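Local coordinates for putative alpha/beta hydrolase FOLD protein (Candidatus Nitrososphaera gargensis, PDB 5A62) that probably hydrolyses carboxylic esters, as a carboxylesterase of the alpha/beta hydrolase fold, at residues 60-74 / 183-197. Residues are numbered along the deposited sequence; the frame is centred on the assembly and turned at random.
Sequences GHHRTNMGKTGAYTM and TSVEGFVAATVALYT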
# COMPACT_ATOMS: atom_id res chain seq x y z
N GLY A 60 2.86 -9.13 -11.47
CA GLY A 60 2.66 -8.06 -12.42
C GLY A 60 3.87 -7.65 -13.23
O GLY A 60 3.87 -6.61 -13.95
N HIS A 61 4.97 -8.42 -13.13
CA HIS A 61 6.19 -8.14 -13.84
C HIS A 61 6.37 -9.24 -14.91
O HIS A 61 6.38 -10.42 -14.63
CB HIS A 61 7.38 -8.15 -12.91
CG HIS A 61 7.44 -6.92 -12.04
ND1 HIS A 61 6.48 -6.56 -11.12
CD2 HIS A 61 8.36 -5.94 -12.04
CE1 HIS A 61 6.83 -5.40 -10.57
NE2 HIS A 61 7.96 -5.00 -11.11
N HIS A 62 6.42 -8.80 -16.18
CA HIS A 62 6.70 -9.66 -17.37
C HIS A 62 5.68 -10.77 -17.40
O HIS A 62 4.48 -10.51 -17.61
CB HIS A 62 8.16 -10.07 -17.36
CG HIS A 62 8.69 -10.68 -18.63
ND1 HIS A 62 8.08 -10.61 -19.86
CD2 HIS A 62 9.80 -11.39 -18.77
CE1 HIS A 62 8.86 -11.24 -20.75
NE2 HIS A 62 9.90 -11.72 -20.12
N ARG A 63 6.10 -11.99 -17.17
CA ARG A 63 5.22 -13.18 -17.34
C ARG A 63 4.38 -13.50 -16.18
O ARG A 63 3.47 -14.34 -16.33
CB ARG A 63 6.06 -14.38 -17.78
CG ARG A 63 6.62 -14.17 -19.18
CD ARG A 63 7.82 -15.04 -19.50
NE ARG A 63 9.03 -14.60 -18.79
CZ ARG A 63 10.27 -14.87 -19.14
NH1 ARG A 63 10.49 -15.61 -20.23
NH2 ARG A 63 11.27 -14.38 -18.47
N THR A 64 4.55 -12.89 -15.03
CA THR A 64 3.70 -13.09 -13.86
C THR A 64 2.55 -12.09 -13.82
O THR A 64 2.76 -10.92 -14.01
CB THR A 64 4.53 -13.03 -12.58
OG1 THR A 64 5.53 -14.06 -12.62
CG2 THR A 64 3.66 -13.21 -11.33
N ASN A 65 1.37 -12.57 -13.60
CA ASN A 65 0.16 -11.83 -13.47
C ASN A 65 -0.05 -11.26 -12.10
O ASN A 65 0.86 -11.27 -11.28
CB ASN A 65 -1.01 -12.67 -13.91
CG ASN A 65 -1.32 -13.73 -12.90
OD1 ASN A 65 -0.51 -14.09 -12.09
ND2 ASN A 65 -2.57 -14.17 -12.88
N MET A 66 -1.25 -10.69 -11.81
CA MET A 66 -1.58 -10.19 -10.52
C MET A 66 -2.50 -11.07 -9.69
O MET A 66 -2.51 -10.94 -8.47
CB MET A 66 -2.20 -8.79 -10.68
CG MET A 66 -1.30 -7.73 -11.27
SD MET A 66 0.07 -7.29 -10.21
CE MET A 66 -0.75 -6.42 -8.83
N GLY A 67 -3.23 -11.98 -10.30
CA GLY A 67 -4.21 -12.76 -9.55
C GLY A 67 -5.50 -12.02 -9.36
O GLY A 67 -5.89 -11.12 -10.11
N LYS A 68 -6.19 -12.39 -8.30
CA LYS A 68 -7.51 -11.96 -7.96
C LYS A 68 -7.53 -10.50 -7.60
O LYS A 68 -8.60 -9.87 -7.65
CB LYS A 68 -7.98 -12.79 -6.72
CG LYS A 68 -8.41 -14.23 -7.03
CD LYS A 68 -9.05 -14.93 -5.84
CE LYS A 68 -9.31 -16.39 -6.18
NZ LYS A 68 -9.78 -17.06 -4.96
N THR A 69 -6.43 -9.98 -7.09
CA THR A 69 -6.38 -8.59 -6.59
C THR A 69 -5.32 -7.84 -7.32
O THR A 69 -4.52 -8.43 -8.09
CB THR A 69 -6.00 -8.56 -5.10
OG1 THR A 69 -4.64 -9.01 -4.95
CG2 THR A 69 -6.93 -9.41 -4.31
N GLY A 70 -5.26 -6.54 -7.15
CA GLY A 70 -4.27 -5.73 -7.73
C GLY A 70 -3.43 -4.91 -6.76
O GLY A 70 -2.71 -3.99 -7.17
N ALA A 71 -3.53 -5.26 -5.50
CA ALA A 71 -2.78 -4.65 -4.39
C ALA A 71 -2.38 -5.72 -3.48
O ALA A 71 -3.10 -6.72 -3.35
CB ALA A 71 -3.62 -3.62 -3.62
N TYR A 72 -1.30 -5.49 -2.74
CA TYR A 72 -0.81 -6.50 -1.80
C TYR A 72 0.16 -5.87 -0.86
O TYR A 72 0.57 -4.71 -1.04
CB TYR A 72 -0.16 -7.64 -2.55
CG TYR A 72 0.96 -7.26 -3.48
CD1 TYR A 72 2.20 -6.91 -2.97
CD2 TYR A 72 0.76 -7.06 -4.84
CE1 TYR A 72 3.20 -6.49 -3.77
CE2 TYR A 72 1.79 -6.65 -5.68
CZ TYR A 72 3.03 -6.36 -5.13
OH TYR A 72 4.08 -5.96 -5.92
N THR A 73 0.56 -6.60 0.15
CA THR A 73 1.58 -6.15 1.12
C THR A 73 2.85 -6.91 0.83
O THR A 73 2.89 -7.93 0.12
CB THR A 73 1.19 -6.40 2.55
OG1 THR A 73 1.10 -7.83 2.78
CG2 THR A 73 -0.13 -5.74 2.86
N MET A 74 3.95 -6.45 1.42
CA MET A 74 5.17 -7.21 1.33
C MET A 74 5.00 -8.63 1.79
O MET A 74 5.60 -9.54 1.20
CB MET A 74 6.29 -6.56 2.15
CG MET A 74 6.87 -5.25 1.67
SD MET A 74 7.33 -5.19 -0.06
CE MET A 74 8.56 -6.40 -0.03
N THR A 183 7.14 -4.59 -17.68
CA THR A 183 6.40 -4.48 -16.45
C THR A 183 5.01 -3.97 -16.78
O THR A 183 4.86 -2.98 -17.50
CB THR A 183 7.12 -3.47 -15.56
OG1 THR A 183 8.52 -3.80 -15.41
CG2 THR A 183 6.50 -3.49 -14.14
N SER A 184 3.97 -4.57 -16.24
CA SER A 184 2.66 -4.03 -16.36
C SER A 184 2.48 -2.77 -15.55
O SER A 184 3.14 -2.61 -14.53
CB SER A 184 1.59 -5.04 -16.01
OG SER A 184 1.53 -5.30 -14.60
N VAL A 185 1.59 -1.90 -15.99
CA VAL A 185 1.26 -0.71 -15.21
C VAL A 185 0.73 -1.13 -13.84
O VAL A 185 1.16 -0.59 -12.83
CB VAL A 185 0.25 0.15 -15.95
CG1 VAL A 185 -0.25 1.29 -15.06
CG2 VAL A 185 0.80 0.59 -17.27
N GLU A 186 -0.16 -2.09 -13.78
CA GLU A 186 -0.78 -2.48 -12.49
C GLU A 186 0.29 -3.08 -11.64
O GLU A 186 0.32 -2.82 -10.41
CB GLU A 186 -1.99 -3.41 -12.65
CG GLU A 186 -1.65 -4.60 -13.38
CD GLU A 186 -1.69 -4.48 -14.99
OE1 GLU A 186 -1.59 -3.41 -15.81
OE2 GLU A 186 -1.83 -5.70 -15.47
N GLY A 187 1.26 -3.80 -12.17
CA GLY A 187 2.32 -4.36 -11.39
C GLY A 187 3.27 -3.32 -10.87
O GLY A 187 3.75 -3.45 -9.72
N PHE A 188 3.66 -2.33 -11.66
CA PHE A 188 4.50 -1.26 -11.18
C PHE A 188 3.82 -0.52 -10.05
O PHE A 188 4.46 -0.26 -9.01
CB PHE A 188 4.79 -0.31 -12.36
CG PHE A 188 5.69 0.82 -11.94
CD1 PHE A 188 7.06 0.66 -11.83
CD2 PHE A 188 5.17 2.07 -11.67
CE1 PHE A 188 7.86 1.71 -11.39
CE2 PHE A 188 5.96 3.10 -11.24
CZ PHE A 188 7.26 2.90 -11.08
N VAL A 189 2.58 -0.11 -10.27
CA VAL A 189 1.83 0.62 -9.27
C VAL A 189 1.75 -0.17 -7.98
O VAL A 189 2.08 0.35 -6.91
CB VAL A 189 0.49 1.05 -9.79
CG1 VAL A 189 -0.34 1.65 -8.70
CG2 VAL A 189 0.69 2.07 -10.92
N ALA A 190 1.36 -1.43 -8.04
CA ALA A 190 1.19 -2.21 -6.84
C ALA A 190 2.50 -2.39 -6.10
O ALA A 190 2.53 -2.39 -4.87
CB ALA A 190 0.64 -3.53 -7.14
N ALA A 191 3.60 -2.59 -6.78
CA ALA A 191 4.87 -2.84 -6.13
C ALA A 191 5.33 -1.60 -5.37
O ALA A 191 5.83 -1.68 -4.25
CB ALA A 191 5.89 -3.35 -7.10
N THR A 192 5.20 -0.47 -6.04
CA THR A 192 5.60 0.75 -5.39
C THR A 192 4.74 1.06 -4.14
O THR A 192 5.20 1.53 -3.09
CB THR A 192 5.69 1.94 -6.32
OG1 THR A 192 4.40 2.26 -6.83
CG2 THR A 192 6.68 1.76 -7.42
N VAL A 193 3.44 0.81 -4.24
CA VAL A 193 2.56 0.98 -3.09
C VAL A 193 2.99 0.00 -1.95
O VAL A 193 2.97 0.34 -0.78
CB VAL A 193 1.09 0.81 -3.51
CG1 VAL A 193 0.20 0.67 -2.29
CG2 VAL A 193 0.66 1.96 -4.40
N ALA A 194 3.33 -1.23 -2.31
CA ALA A 194 3.71 -2.23 -1.34
C ALA A 194 4.89 -1.80 -0.50
O ALA A 194 5.08 -2.30 0.61
CB ALA A 194 3.96 -3.57 -1.97
N LEU A 195 5.72 -0.93 -1.03
CA LEU A 195 6.88 -0.48 -0.23
C LEU A 195 6.46 0.15 1.07
O LEU A 195 7.22 0.14 2.03
CB LEU A 195 7.76 0.49 -1.04
CG LEU A 195 8.35 -0.13 -2.32
CD1 LEU A 195 9.10 0.93 -3.05
CD2 LEU A 195 9.22 -1.32 -2.01
N TYR A 196 5.30 0.75 1.13
CA TYR A 196 4.80 1.33 2.40
C TYR A 196 4.45 0.33 3.46
O TYR A 196 4.24 0.65 4.62
CB TYR A 196 3.55 2.17 2.15
CG TYR A 196 3.80 3.48 1.44
CD1 TYR A 196 4.06 4.61 2.18
CD2 TYR A 196 3.69 3.63 0.08
CE1 TYR A 196 4.31 5.81 1.56
CE2 TYR A 196 3.88 4.85 -0.51
CZ TYR A 196 4.20 5.93 0.24
OH TYR A 196 4.40 7.17 -0.38
N THR A 197 4.35 -0.95 3.06
CA THR A 197 3.89 -2.02 3.94
C THR A 197 5.03 -2.81 4.52
O THR A 197 4.77 -3.82 5.22
CB THR A 197 2.90 -2.97 3.24
OG1 THR A 197 3.63 -3.77 2.31
CG2 THR A 197 1.86 -2.21 2.52
O HOH W 1 -2.28 -2.34 -9.35
O HOH W 2 0.21 -2.99 -3.30
O HOH W 3 3.31 -5.85 -8.48
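Thr-183 lays its methyl on one face of the His-61 imidazole, CG2 standing 3.8 Å from the ring centroid and 18° off the normal, a CH-pi contact. Ala-191 CB meets the same ring at its edge, near the plane, while both ring nitrogens are engaged by backbone atoms outside both segments, ND1 with Arg-59 O and NE2 with Gly-33 N. Ala-190, Ala-191 and Ala-194 meet the Tyr-72 ring obliquely, with CE2 3.6 Å from Ala-190 CB and CE1 3.5 Å from Ala-194 CB; the water between Tyr-72 N and Ala-190 O stands over the centre of one face. The torsion of Tyr-72 (chi1 56°) carries the ring across to the helix, OH reaching Ala-191 CA at 3.2 Å; OH donates in the ring plane to a water that in turn donates to Gly-187 O. Another water links Gly-70 O with Glu-186 O.

At the helix start, Gly-60 O accepts twice from Ser-184, from N and, at 2.8 Å, from OG on a lone pair in the carbonyl plane. The same OG accepts from Gly-187 N (2.9 Å), an N-cap bond. Toward the other end of 183-197, Thr-197 OG1 accepts from Met-74 N (2.8 Å, N-H...O angle 160°) and donates to Ala-194 O. Met-66, bent at chi2 and chi3, brings CE to 3.6 Å from Ala-190 CB.

Helix 185-194 belongs to the mostly helical insertion between strands 116-122 and 212-218, consistent with an alpha/beta-hydrolase cap, here joined to the core loop between strand 52-56 and helix 74-87; helices 136-147 and 149-157 pack against its other sides, and Met-74 reaches helix 100-111.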